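Local coordinates for protein carboxypeptidase A (Helicoverpa armigera, PDB 1JQG) that probably removes C-terminal residues from peptide chains as a zinc-dependent metallocarboxypeptidase of the M14 family, captured here with its pro-segment, at residues 174-179 / 213-218; 184-189 / 305-310; 230-235 / 394-399; 340-345 / 405-410. One frame throughout, in Å; residues are numbered along the deposited sequence.

Contact 1 (174-179 / 213-218); sequences VMMQSL and WIILPV
V174 and M176 meet W213 on one face of the central mixed sheet of the zinc carboxypeptidase fold, where strands 173-178 and 212-216 run parallel, 9° apart. V174 and W213 lie side by side: V174 CB sits over one face of the indole, toward its rim, and V174 CG1 approaches W213 CZ3 to 3.7 Å. M176 bends at its last torsion (chi3 -48°), bringing CE to 4.0 Å from W213 CZ3. On the opposite face M175 CG packs against I214 CG2 at 3.7 Å, and helix 283-294 covers M175 and L216. Between the two faces runs the parallel ladder: I214 N donates a hydrogen bond to V174 O, M176 N to I214 O, L216 N to M176 O and S178 N to L216 O. Q177 pairs with L216 in register, but its N and O bond to strand 299-307, and its NE2 donates to D304. Past the last rung, where P217 ends the regular pairing, S178 OG donates to P217 O at 2.7 Å, with a C=O...OG angle of 128°.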
loop_
_atom_site.group_PDB
_atom_site.type_symbol
_atom_site.label_atom_id
_atom_site.label_comp_id
_atom_site.label_asym_id
_atom_site.label_seq_id
_atom_site.Cartn_x
_atom_site.Cartn_y
_atom_site.Cartn_z
ATOM N N VAL A 174 -4.157 17.613 1.172
ATOM C CA VAL A 174 -3.275 16.466 1.267
ATOM C C VAL A 174 -4.097 15.165 1.302
ATOM O O VAL A 174 -4.901 14.966 2.219
ATOM C CB VAL A 174 -2.388 16.553 2.534
ATOM C CG1 VAL A 174 -1.555 15.282 2.704
ATOM C CG2 VAL A 174 -1.528 17.801 2.457
ATOM N N MET A 175 -3.989 14.365 0.246
ATOM C CA MET A 175 -4.762 13.123 0.202
ATOM C C MET A 175 -3.876 11.986 0.687
ATOM O O MET A 175 -2.705 11.894 0.341
ATOM C CB MET A 175 -5.358 12.852 -1.192
ATOM C CG MET A 175 -6.459 11.808 -1.148
ATOM S SD MET A 175 -7.209 11.497 -2.723
ATOM C CE MET A 175 -7.816 9.829 -2.473
ATOM N N MET A 176 -4.478 11.056 1.406
ATOM C CA MET A 176 -3.753 9.861 1.888
ATOM C C MET A 176 -4.631 8.625 1.821
ATOM O O MET A 176 -5.849 8.689 2.024
ATOM C CB MET A 176 -3.354 10.207 3.303
ATOM C CG MET A 176 -2.597 9.173 4.083
ATOM S SD MET A 176 -2.687 9.639 5.838
ATOM C CE MET A 176 -2.266 11.355 5.730
ATOM N N GLN A 177 -4.058 7.506 1.411
ATOM C CA GLN A 177 -4.832 6.261 1.308
ATOM C C GLN A 177 -4.014 5.025 1.629
ATOM O O GLN A 177 -2.826 5.003 1.474
ATOM C CB GLN A 177 -5.434 6.029 -0.084
ATOM C CG GLN A 177 -4.405 6.010 -1.209
ATOM C CD GLN A 177 -5.036 5.801 -2.568
ATOM O OE1 GLN A 177 -5.916 6.592 -2.902
ATOM N NE2 GLN A 177 -4.598 4.771 -3.301
ATOM N N SER A 178 -4.675 3.946 1.995
ATOM C CA SER A 178 -4.043 2.700 2.331
ATOM C C SER A 178 -4.932 1.506 1.988
ATOM O O SER A 178 -6.075 1.687 1.630
ATOM C CB SER A 178 -3.610 2.651 3.820
ATOM O OG SER A 178 -4.699 2.703 4.717
ATOM N N LEU A 179 -4.329 0.313 2.030
ATOM C CA LEU A 179 -5.034 -0.927 1.772
ATOM C C LEU A 179 -5.545 -1.096 0.351
ATOM O O LEU A 179 -6.434 -1.867 0.092
ATOM C CB LEU A 179 -6.141 -1.146 2.800
ATOM C CG LEU A 179 -5.693 -1.557 4.220
ATOM C CD1 LEU A 179 -6.872 -1.837 5.137
ATOM C CD2 LEU A 179 -4.757 -2.757 4.264
ATOM N N TRP A 213 -7.440 17.829 4.802
ATOM C CA TRP A 213 -7.008 16.440 4.626
ATOM C C TRP A 213 -8.141 15.519 4.163
ATOM O O TRP A 213 -9.330 15.653 4.462
ATOM C CB TRP A 213 -6.394 15.865 5.891
ATOM C CG TRP A 213 -5.329 16.691 6.523
ATOM C CD1 TRP A 213 -5.472 17.882 7.196
ATOM C CD2 TRP A 213 -3.938 16.376 6.594
ATOM N NE1 TRP A 213 -4.258 18.327 7.659
ATOM C CE2 TRP A 213 -3.303 17.415 7.307
ATOM C CE3 TRP A 213 -3.157 15.309 6.148
ATOM C CZ2 TRP A 213 -1.922 17.419 7.558
ATOM C CZ3 TRP A 213 -1.816 15.311 6.377
ATOM C CH2 TRP A 213 -1.195 16.362 7.070
ATOM N N ILE A 214 -7.746 14.540 3.331
ATOM C CA ILE A 214 -8.615 13.510 2.828
ATOM C C ILE A 214 -7.909 12.218 3.196
ATOM O O ILE A 214 -6.785 11.955 2.753
ATOM C CB ILE A 214 -8.847 13.609 1.316
ATOM C CG1 ILE A 214 -9.708 14.837 0.968
ATOM C CG2 ILE A 214 -9.536 12.340 0.775
ATOM C CD1 ILE A 214 -9.913 15.110 -0.508
ATOM N N ILE A 215 -8.572 11.354 3.974
ATOM C CA ILE A 215 -7.989 10.083 4.369
ATOM C C ILE A 215 -8.919 8.937 4.056
ATOM O O ILE A 215 -10.036 8.899 4.572
ATOM C CB ILE A 215 -7.619 10.097 5.865
ATOM C CG1 ILE A 215 -6.651 11.262 6.163
ATOM C CG2 ILE A 215 -6.986 8.761 6.270
ATOM C CD1 ILE A 215 -6.142 11.338 7.583
ATOM N N LEU A 216 -8.414 7.973 3.285
ATOM C CA LEU A 216 -9.163 6.766 2.914
ATOM C C LEU A 216 -8.462 5.527 3.490
ATOM O O LEU A 216 -7.463 5.025 2.956
ATOM C CB LEU A 216 -9.286 6.673 1.382
ATOM C CG LEU A 216 -9.936 5.432 0.777
ATOM C CD1 LEU A 216 -11.386 5.251 1.189
ATOM C CD2 LEU A 216 -9.945 5.464 -0.747
ATOM N N PRO A 217 -8.917 5.047 4.648
ATOM C CA PRO A 217 -8.322 3.911 5.345
ATOM C C PRO A 217 -8.314 2.632 4.534
ATOM O O PRO A 217 -7.298 1.939 4.422
ATOM C CB PRO A 217 -9.052 3.860 6.650
ATOM C CG PRO A 217 -9.660 5.236 6.844
ATOM C CD PRO A 217 -9.997 5.673 5.434
ATOM N N VAL A 218 -9.452 2.119 4.081
ATOM C CA VAL A 218 -9.631 0.884 3.379
ATOM C C VAL A 218 -10.062 1.083 1.929
ATOM O O VAL A 218 -11.218 1.161 1.560
ATOM C CB VAL A 218 -10.669 -0.034 4.057
ATOM C CG1 VAL A 218 -10.579 -1.438 3.458
ATOM C CG2 VAL A 218 -10.428 -0.095 5.553
#

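Contact 2 (184-189 / 305-310); sequences EWVTLP and IHSFGS. With ZN (zinc ion), chain B.
E184 and S307 bring their CA atoms to 5.4 Å, and T187 and H306 follow at 5.9 Å, so a type I beta turn from E184 to T187 lies against the C-terminal part of strand 299-307. From this turn the chain runs on into helix 187-200. One hydrogen bond crosses, from backbone to side chain: S307 N donates to E184 OE2 at 3.1 Å, coming from above the carboxylate plane. That bond holds one oxygen while the other, E184 OE1, binds the zinc ion at 2.2 Å. H306 CG lies anti to its carbonyl carbon (chi1 -66°), and the ring's ND1 reaches the zinc at 2.4 Å. Together with H181 and a water these two form the HxxE...H zinc site of M14 carboxypeptidases, H181 lying three residues before E184, which opens the turn. In the second shell D304 accepts a hydrogen bond from H306 NE2, fixing the rotation of the imidazole. The turn itself is held by T187, whose OG1 donates to E184 O at 2.8 Å beside the bond from T187 N to the same oxygen, while T187 CG2 rests 3.3 Å from I305 O. An alanine in place of T187, lacking OG1 and the methyl packed on the strand at H306, would probably leave E184 O without its second donor and give the turn more freedom next to the metal ligand. V186 CG1 packs on S307 CB at 3.4 Å.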
loop_
_atom_site.group_PDB
_atom_site.type_symbol
_atom_site.label_atom_id
_atom_site.label_comp_id
_atom_site.label_asym_id
_atom_site.label_seq_id
_atom_site.Cartn_x
_atom_site.Cartn_y
_atom_site.Cartn_z
ATOM N N GLU A 184 -1.503 -5.964 2.447
ATOM C CA GLU A 184 -0.567 -5.097 3.154
ATOM C C GLU A 184 -1.176 -4.463 4.404
ATOM O O GLU A 184 -1.475 -3.266 4.413
ATOM C CB GLU A 184 -0.052 -4.021 2.202
ATOM C CG GLU A 184 0.531 -4.598 0.956
ATOM C CD GLU A 184 0.774 -3.547 -0.098
ATOM O OE1 GLU A 184 1.320 -4.124 -1.077
ATOM O OE2 GLU A 184 0.418 -2.404 0.127
ATOM N N TRP A 185 -1.392 -5.280 5.440
ATOM C CA TRP A 185 -2.100 -4.911 6.640
ATOM C C TRP A 185 -1.471 -3.821 7.454
ATOM O O TRP A 185 -2.128 -2.954 8.006
ATOM C CB TRP A 185 -2.309 -6.131 7.561
ATOM C CG TRP A 185 -3.342 -7.092 7.050
ATOM C CD1 TRP A 185 -3.972 -7.084 5.834
ATOM C CD2 TRP A 185 -3.867 -8.227 7.758
ATOM N NE1 TRP A 185 -4.855 -8.152 5.754
ATOM C CE2 TRP A 185 -4.795 -8.865 6.911
ATOM C CE3 TRP A 185 -3.621 -8.770 9.036
ATOM C CZ2 TRP A 185 -5.480 -10.002 7.307
ATOM C CZ3 TRP A 185 -4.318 -9.909 9.414
ATOM C CH2 TRP A 185 -5.230 -10.511 8.553
ATOM N N VAL A 186 -0.155 -3.731 7.455
ATOM C CA VAL A 186 0.577 -2.704 8.171
ATOM C C VAL A 186 0.329 -1.287 7.642
ATOM O O VAL A 186 0.720 -0.320 8.300
ATOM C CB VAL A 186 2.082 -3.053 8.209
ATOM C CG1 VAL A 186 2.837 -2.809 6.905
ATOM C CG2 VAL A 186 2.753 -2.300 9.359
ATOM N N THR A 187 -0.354 -1.120 6.497
ATOM C CA THR A 187 -0.637 0.188 5.947
ATOM C C THR A 187 -1.780 0.899 6.661
ATOM O O THR A 187 -1.801 2.172 6.671
ATOM C CB THR A 187 -0.931 0.158 4.444
ATOM O OG1 THR A 187 -2.112 -0.600 4.158
ATOM C CG2 THR A 187 0.276 -0.413 3.719
ATOM N N LEU A 188 -2.725 0.148 7.214
ATOM C CA LEU A 188 -3.892 0.687 7.891
ATOM C C LEU A 188 -3.562 1.431 9.163
ATOM O O LEU A 188 -3.874 2.624 9.360
ATOM C CB LEU A 188 -4.943 -0.401 8.158
ATOM C CG LEU A 188 -6.248 0.081 8.833
ATOM C CD1 LEU A 188 -7.034 1.122 8.027
ATOM C CD2 LEU A 188 -7.221 -1.042 9.156
ATOM N N PRO A 189 -2.733 0.869 10.051
ATOM C CA PRO A 189 -2.264 1.581 11.234
ATOM C C PRO A 189 -1.692 2.945 10.919
ATOM O O PRO A 189 -1.695 3.918 11.696
ATOM C CB PRO A 189 -1.226 0.618 11.820
ATOM C CG PRO A 189 -1.688 -0.740 11.375
ATOM C CD PRO A 189 -2.182 -0.510 9.974
ATOM N N ILE A 305 -0.072 4.668 0.375
ATOM C CA ILE A 305 0.690 3.898 1.344
ATOM C C ILE A 305 0.625 2.402 1.110
ATOM O O ILE A 305 -0.390 1.749 1.341
ATOM C CB ILE A 305 0.296 4.263 2.806
ATOM C CG1 ILE A 305 0.525 5.794 2.984
ATOM C CG2 ILE A 305 1.123 3.520 3.840
ATOM C CD1 ILE A 305 0.085 6.355 4.318
ATOM N N HIS A 306 1.772 1.824 0.779
ATOM C CA HIS A 306 1.915 0.401 0.611
ATOM C C HIS A 306 2.942 -0.161 1.612
ATOM O O HIS A 306 3.555 0.484 2.422
ATOM C CB HIS A 306 2.430 0.045 -0.806
ATOM C CG HIS A 306 1.449 0.378 -1.879
ATOM N ND1 HIS A 306 0.650 -0.529 -2.484
ATOM C CD2 HIS A 306 1.055 1.525 -2.495
ATOM C CE1 HIS A 306 -0.124 -0.113 -3.418
ATOM N NE2 HIS A 306 0.096 1.188 -3.420
ATOM N N SER A 307 3.033 -1.480 1.541
ATOM C CA SER A 307 3.916 -2.318 2.228
ATOM C C SER A 307 4.353 -3.553 1.369
ATOM O O SER A 307 3.654 -3.865 0.403
ATOM C CB SER A 307 3.501 -2.943 3.566
ATOM O OG SER A 307 2.657 -4.074 3.395
ATOM N N PHE A 308 5.561 -3.783 0.877
ATOM C CA PHE A 308 6.662 -3.839 1.825
ATOM C C PHE A 308 7.995 -3.360 1.252
ATOM O O PHE A 308 8.185 -3.578 0.014
ATOM C CB PHE A 308 6.748 -5.014 2.798
ATOM C CG PHE A 308 7.390 -6.207 2.169
ATOM C CD1 PHE A 308 8.771 -6.323 2.222
ATOM C CD2 PHE A 308 6.685 -7.197 1.516
ATOM C CE1 PHE A 308 9.434 -7.388 1.652
ATOM C CE2 PHE A 308 7.333 -8.264 0.938
ATOM C CZ PHE A 308 8.710 -8.374 1.008
ATOM N N GLY A 309 9.013 -2.641 1.794
ATOM C CA GLY A 309 10.229 -2.194 1.177
ATOM C C GLY A 309 11.103 -1.131 1.842
ATOM O O GLY A 309 12.298 -0.939 1.552
ATOM N N SER A 310 10.491 -0.257 2.639
ATOM C CA SER A 310 11.178 0.837 3.304
ATOM C C SER A 310 11.728 1.809 2.256
ATOM O O SER A 310 12.912 2.193 2.196
ATOM C CB SER A 310 12.287 0.387 4.247
ATOM O OG SER A 310 11.777 -0.463 5.261
HETATM ZN ZN ZN B . 1.267 -2.774 -2.879
HETATM O O HOH W 1 3.377 -2.911 -4.105
#

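Contact 3 (230-235 / 394-399); sequences GDRYWR and GFLVDP
R232 and Y233, in the loop after helix 221-228, meet F395 and L396 in the loop leading to helix 402-421, at the rim of the active site; the nearest atom of the F395 side chain is about 6 Å from the zinc ion. The R232 chain bends at chi2 (54°) and then extends, and its NH2 gives F395 O a weak hydrogen bond of 2.9 Å, with only 123° at the hydrogen. F395 O lies near the guanidinium plane, as does V397 CG2, whereas L396 CD2 covers one face, 4.2 Å from R232 NE. Y233 crosses L396 at about a right angle, with its OH 3.6 Å from L396 CD2. Water 2 joins Y233 OH (2.8 Å) to F395 N, which donates to it at 2.9 Å. Y233 CE2 touches the edge of the F395 ring. R232 NE also forms a salt bridge with E98 of helix 92-108, and NH1 bonds R183 O. An alanine in place of R232 would probably leave E98 without its charged mate and F395 O without this donor. A helix bound by salt bridge over such loops is consistent with the pro-segment packing of M14 procarboxypeptidases, in which the activation segment lies over the enzyme.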
loop_
_atom_site.group_PDB
_atom_site.type_symbol
_atom_site.label_atom_id
_atom_site.label_comp_id
_atom_site.label_asym_id
_atom_site.label_seq_id
_atom_site.Cartn_x
_atom_site.Cartn_y
_atom_site.Cartn_z
ATOM N N GLY A 230 -9.581 -16.389 4.989
ATOM C CA GLY A 230 -9.350 -17.063 3.715
ATOM C C GLY A 230 -7.930 -16.826 3.185
ATOM O O GLY A 230 -6.897 -17.088 3.842
ATOM N N ASP A 231 -7.879 -16.294 1.948
ATOM C CA ASP A 231 -6.592 -16.010 1.338
ATOM C C ASP A 231 -5.906 -14.809 1.953
ATOM O O ASP A 231 -5.991 -13.657 1.502
ATOM C CB ASP A 231 -6.808 -15.865 -0.170
ATOM C CG ASP A 231 -5.503 -15.970 -0.928
ATOM O OD1 ASP A 231 -5.457 -16.635 -1.961
ATOM O OD2 ASP A 231 -4.527 -15.333 -0.467
ATOM N N ARG A 232 -5.043 -15.025 2.953
ATOM C CA ARG A 232 -4.217 -14.027 3.589
ATOM C C ARG A 232 -3.360 -13.244 2.591
ATOM O O ARG A 232 -3.064 -12.049 2.798
ATOM C CB ARG A 232 -3.289 -14.650 4.637
ATOM C CG ARG A 232 -2.393 -13.700 5.425
ATOM C CD ARG A 232 -3.105 -12.579 6.105
ATOM N NE ARG A 232 -2.222 -11.662 6.835
ATOM C CZ ARG A 232 -1.599 -10.626 6.225
ATOM N NH1 ARG A 232 -1.753 -10.402 4.917
ATOM N NH2 ARG A 232 -0.795 -9.785 6.904
ATOM N N TYR A 233 -2.825 -13.938 1.571
ATOM C CA TYR A 233 -1.894 -13.284 0.665
ATOM C C TYR A 233 -2.573 -12.723 -0.577
ATOM O O TYR A 233 -1.886 -12.438 -1.571
ATOM C CB TYR A 233 -0.752 -14.226 0.305
ATOM C CG TYR A 233 0.226 -14.471 1.419
ATOM C CD1 TYR A 233 0.638 -15.769 1.757
ATOM C CD2 TYR A 233 0.777 -13.396 2.129
ATOM C CE1 TYR A 233 1.549 -15.983 2.779
ATOM C CE2 TYR A 233 1.687 -13.596 3.160
ATOM C CZ TYR A 233 2.070 -14.895 3.471
ATOM O OH TYR A 233 2.980 -15.091 4.474
ATOM N N TRP A 234 -3.896 -12.560 -0.525
ATOM C CA TRP A 234 -4.630 -11.927 -1.614
ATOM C C TRP A 234 -4.293 -10.426 -1.652
ATOM O O TRP A 234 -4.271 -9.761 -0.608
ATOM C CB TRP A 234 -6.116 -12.237 -1.440
ATOM C CG TRP A 234 -6.962 -11.794 -2.607
ATOM C CD1 TRP A 234 -7.656 -10.616 -2.763
ATOM C CD2 TRP A 234 -7.184 -12.550 -3.810
ATOM N NE1 TRP A 234 -8.282 -10.597 -3.988
ATOM C CE2 TRP A 234 -8.020 -11.776 -4.642
ATOM C CE3 TRP A 234 -6.764 -13.797 -4.257
ATOM C CZ2 TRP A 234 -8.432 -12.208 -5.908
ATOM C CZ3 TRP A 234 -7.168 -14.240 -5.501
ATOM C CH2 TRP A 234 -7.994 -13.442 -6.315
ATOM N N ARG A 235 -4.149 -9.863 -2.832
ATOM C CA ARG A 235 -3.855 -8.437 -3.006
ATOM C C ARG A 235 -4.831 -7.711 -3.931
ATOM O O ARG A 235 -4.935 -6.489 -3.901
ATOM C CB ARG A 235 -2.429 -8.267 -3.540
ATOM C CG ARG A 235 -2.157 -8.970 -4.855
ATOM C CD ARG A 235 -0.693 -8.849 -5.269
ATOM N NE ARG A 235 -0.376 -7.476 -5.647
ATOM C CZ ARG A 235 0.359 -7.164 -6.711
ATOM N NH1 ARG A 235 0.814 -8.155 -7.471
ATOM N NH2 ARG A 235 0.645 -5.899 -7.022
ATOM N N GLY A 394 8.113 -9.726 4.970
ATOM C CA GLY A 394 6.885 -10.195 4.372
ATOM C C GLY A 394 5.716 -9.253 4.669
ATOM O O GLY A 394 5.861 -8.050 4.740
ATOM N N PHE A 395 4.509 -9.817 4.688
ATOM C CA PHE A 395 3.318 -9.031 4.895
ATOM C C PHE A 395 2.696 -9.261 6.266
ATOM O O PHE A 395 1.814 -8.540 6.657
ATOM C CB PHE A 395 2.326 -9.370 3.775
ATOM C CG PHE A 395 2.823 -8.963 2.417
ATOM C CD1 PHE A 395 2.801 -7.638 1.993
ATOM C CD2 PHE A 395 3.284 -9.963 1.555
ATOM C CE1 PHE A 395 3.269 -7.323 0.743
ATOM C CE2 PHE A 395 3.773 -9.628 0.290
ATOM C CZ PHE A 395 3.773 -8.302 -0.108
ATOM N N LEU A 396 3.164 -10.290 6.974
ATOM C CA LEU A 396 2.661 -10.637 8.307
ATOM C C LEU A 396 3.016 -9.577 9.342
ATOM O O LEU A 396 4.082 -8.999 9.317
ATOM C CB LEU A 396 3.227 -11.981 8.747
ATOM C CG LEU A 396 3.030 -13.144 7.767
ATOM C CD1 LEU A 396 3.583 -14.417 8.436
ATOM C CD2 LEU A 396 1.590 -13.296 7.328
ATOM N N VAL A 397 2.080 -9.258 10.202
ATOM C CA VAL A 397 2.187 -8.205 11.182
ATOM C C VAL A 397 2.403 -8.752 12.599
ATOM O O VAL A 397 1.720 -9.623 13.092
ATOM C CB VAL A 397 0.915 -7.317 11.225
ATOM C CG1 VAL A 397 1.149 -6.209 12.271
ATOM C CG2 VAL A 397 0.545 -6.831 9.834
ATOM N N ASP A 398 3.408 -8.248 13.290
ATOM C CA ASP A 398 3.684 -8.479 14.686
ATOM C C ASP A 398 3.060 -7.321 15.463
ATOM O O ASP A 398 3.432 -6.148 15.243
ATOM C CB ASP A 398 5.193 -8.506 14.908
ATOM C CG ASP A 398 5.583 -9.027 16.278
ATOM O OD1 ASP A 398 4.900 -8.716 17.286
ATOM O OD2 ASP A 398 6.592 -9.749 16.379
ATOM N N PRO A 399 2.131 -7.605 16.375
ATOM C CA PRO A 399 1.421 -6.611 17.173
ATOM C C PRO A 399 2.284 -5.640 17.944
ATOM O O PRO A 399 1.795 -4.603 18.334
ATOM C CB PRO A 399 0.525 -7.488 18.068
ATOM C CG PRO A 399 1.227 -8.790 18.178
ATOM C CD PRO A 399 1.740 -8.984 16.757
HETATM O O HOH W 2 4.550 -12.731 4.652
#

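Contact 4 (340-345 / 405-410); sequences DRVKWS and AGFETW
V342 carries this contact, pushing its two branches and CB against the face of helix 402-421 that bears F407 and E408. V342 CB comes to 4.1 Å from F407 CE2, meeting the ring obliquely. V342 CG2, tucked between the backbone N and the carbonyl carbon, rests on the helix backbone, 4.1 Å from E408 CA. E408 reaches out with an extended chain that starts from CG anti to the backbone N (chi1 -167°); E408 OE2 lies 4.1 Å from K343 CA. W344 N is a little farther from that oxygen, at 4.4 Å.

In the next shell Q404, one helical turn before E408, gives its NE2 to both E408 OE2 and V342 O and so ties the two segments together. V342 sits in a type I beta turn from D340 to K343 that ends helix 325-340. K343 turns away, and its NZ forms a salt bridge with D349 and a hydrogen bond with N347 O; D340 OD2 takes Y350 N.

The direct meeting of the two segments is thus van der Waals contact alone, near the surface, with the polar hold supplied by Q404. The hydrogen bond from Q404 NE2 would probably stabilise the charge on E408 OE2, although D340 OD2, a like charge 6.6 Å from E408 OE1, would be likely to work slightly against it.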
loop_
_atom_site.group_PDB
_atom_site.type_symbol
_atom_site.label_atom_id
_atom_site.label_comp_id
_atom_site.label_asym_id
_atom_site.label_seq_id
_atom_site.Cartn_x
_atom_site.Cartn_y
_atom_site.Cartn_z
ATOM N N ASP A 340 13.787 7.897 9.568
ATOM C CA ASP A 340 15.013 7.222 9.991
ATOM C C ASP A 340 15.529 7.720 11.338
ATOM O O ASP A 340 16.118 6.946 12.100
ATOM C CB ASP A 340 16.148 7.414 8.996
ATOM C CG ASP A 340 15.865 6.801 7.646
ATOM O OD1 ASP A 340 16.617 7.308 6.783
ATOM O OD2 ASP A 340 15.007 5.901 7.490
ATOM N N ARG A 341 15.143 8.948 11.684
ATOM C CA ARG A 341 15.541 9.505 12.966
ATOM C C ARG A 341 14.787 8.875 14.131
ATOM O O ARG A 341 15.267 9.023 15.260
ATOM C CB ARG A 341 15.429 11.039 12.886
ATOM C CG ARG A 341 15.655 11.803 14.163
ATOM C CD ARG A 341 15.929 13.275 13.863
ATOM N NE ARG A 341 16.117 14.040 15.118
ATOM C CZ ARG A 341 16.736 15.234 15.108
ATOM N NH1 ARG A 341 17.207 15.727 13.952
ATOM N NH2 ARG A 341 16.877 15.903 16.269
ATOM N N VAL A 342 13.640 8.259 13.863
ATOM C CA VAL A 342 12.843 7.663 14.928
ATOM C C VAL A 342 12.624 6.158 14.749
ATOM O O VAL A 342 11.684 5.599 15.363
ATOM C CB VAL A 342 11.472 8.376 15.105
ATOM C CG1 VAL A 342 11.636 9.815 15.555
ATOM C CG2 VAL A 342 10.680 8.199 13.824
ATOM N N LYS A 343 13.333 5.568 13.787
ATOM C CA LYS A 343 13.144 4.180 13.424
ATOM C C LYS A 343 13.590 3.205 14.524
ATOM O O LYS A 343 14.186 3.581 15.535
ATOM C CB LYS A 343 13.926 3.863 12.153
ATOM C CG LYS A 343 15.445 3.803 12.353
ATOM C CD LYS A 343 16.104 3.096 11.165
ATOM C CE LYS A 343 17.577 2.804 11.458
ATOM N NZ LYS A 343 18.203 2.101 10.282
ATOM N N TRP A 344 13.287 1.929 14.322
ATOM C CA TRP A 344 13.731 0.840 15.183
ATOM C C TRP A 344 15.155 0.488 14.745
ATOM O O TRP A 344 15.411 0.441 13.528
ATOM C CB TRP A 344 12.827 -0.360 14.998
ATOM C CG TRP A 344 11.680 -0.543 15.936
ATOM C CD1 TRP A 344 10.866 -1.642 16.026
ATOM C CD2 TRP A 344 11.226 0.363 16.944
ATOM N NE1 TRP A 344 9.925 -1.447 17.011
ATOM C CE2 TRP A 344 10.127 -0.221 17.583
ATOM C CE3 TRP A 344 11.621 1.645 17.335
ATOM C CZ2 TRP A 344 9.410 0.407 18.601
ATOM C CZ3 TRP A 344 10.926 2.277 18.327
ATOM C CH2 TRP A 344 9.828 1.652 18.943
ATOM N N SER A 345 16.035 0.223 15.702
ATOM C CA SER A 345 17.413 -0.137 15.435
ATOM C C SER A 345 17.494 -1.369 14.547
ATOM O O SER A 345 18.365 -1.478 13.697
ATOM C CB SER A 345 18.185 -0.346 16.739
ATOM O OG SER A 345 17.870 -1.540 17.429
ATOM N N ALA A 405 4.738 1.609 13.672
ATOM C CA ALA A 405 4.460 1.699 12.269
ATOM C C ALA A 405 3.710 2.993 11.960
ATOM O O ALA A 405 4.161 3.740 11.079
ATOM C CB ALA A 405 3.667 0.463 11.849
ATOM N N GLY A 406 2.718 3.293 12.778
ATOM C CA GLY A 406 1.962 4.523 12.669
ATOM C C GLY A 406 2.770 5.772 13.016
ATOM O O GLY A 406 2.749 6.743 12.285
ATOM N N PHE A 407 3.430 5.702 14.166
ATOM C CA PHE A 407 4.162 6.870 14.693
ATOM C C PHE A 407 5.323 7.239 13.790
ATOM O O PHE A 407 5.548 8.394 13.423
ATOM C CB PHE A 407 4.668 6.570 16.116
ATOM C CG PHE A 407 5.681 7.526 16.660
ATOM C CD1 PHE A 407 5.233 8.699 17.253
ATOM C CD2 PHE A 407 7.045 7.286 16.583
ATOM C CE1 PHE A 407 6.134 9.626 17.745
ATOM C CE2 PHE A 407 7.949 8.216 17.102
ATOM C CZ PHE A 407 7.494 9.393 17.677
ATOM N N GLU A 408 6.096 6.203 13.422
ATOM C CA GLU A 408 7.228 6.369 12.485
ATOM C C GLU A 408 6.875 7.058 11.169
ATOM O O GLU A 408 7.466 8.040 10.754
ATOM C CB GLU A 408 7.702 4.954 12.135
ATOM C CG GLU A 408 9.030 4.860 11.435
ATOM C CD GLU A 408 9.416 3.400 11.214
ATOM O OE1 GLU A 408 9.587 3.059 10.041
ATOM O OE2 GLU A 408 9.526 2.748 12.270
ATOM N N THR A 409 5.805 6.601 10.496
ATOM C CA THR A 409 5.348 7.131 9.236
ATOM C C THR A 409 4.804 8.539 9.363
ATOM O O THR A 409 4.987 9.380 8.478
ATOM C CB THR A 409 4.256 6.227 8.608
ATOM O OG1 THR A 409 4.695 4.862 8.646
ATOM C CG2 THR A 409 3.962 6.585 7.153
ATOM N N TRP A 410 4.207 8.846 10.519
ATOM C CA TRP A 410 3.557 10.151 10.697
ATOM C C TRP A 410 4.626 11.252 10.727
ATOM O O TRP A 410 4.404 12.404 10.343
ATOM C CB TRP A 410 2.685 10.161 11.941
ATOM C CG TRP A 410 2.032 11.481 12.249
ATOM C CD1 TRP A 410 2.164 12.253 13.377
ATOM C CD2 TRP A 410 1.107 12.162 11.391
ATOM N NE1 TRP A 410 1.372 13.380 13.257
ATOM C CE2 TRP A 410 0.709 13.343 12.050
ATOM C CE3 TRP A 410 0.575 11.908 10.139
ATOM C CZ2 TRP A 410 -0.189 14.255 11.503
ATOM C CZ3 TRP A 410 -0.323 12.788 9.561
ATOM C CH2 TRP A 410 -0.682 13.936 10.256
#

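Contact 1 closes along the chain before contacts 3 and 4 open, but its segments alternate with those of contact 2. Contacts 1 and 2, centres about 13 Å apart, share the mixed sheet, in which strands 173-178 and 299-307 are neighbours. Contact 3 lies about 11 Å from contact 2, centre to centre, and touches it where F308 meets F395 and W185 meets R232; their segments alternate too. Contact 4 is more peripheral, its centre about 17 Å from that of the chain, yet helix 402-421 reaches contact 2 through A405 on V186 and contact 1 through W410 on W213. The zinc thus sits where sheet and loops meet, while helix 402-421 packs on the turn that carries a ligand.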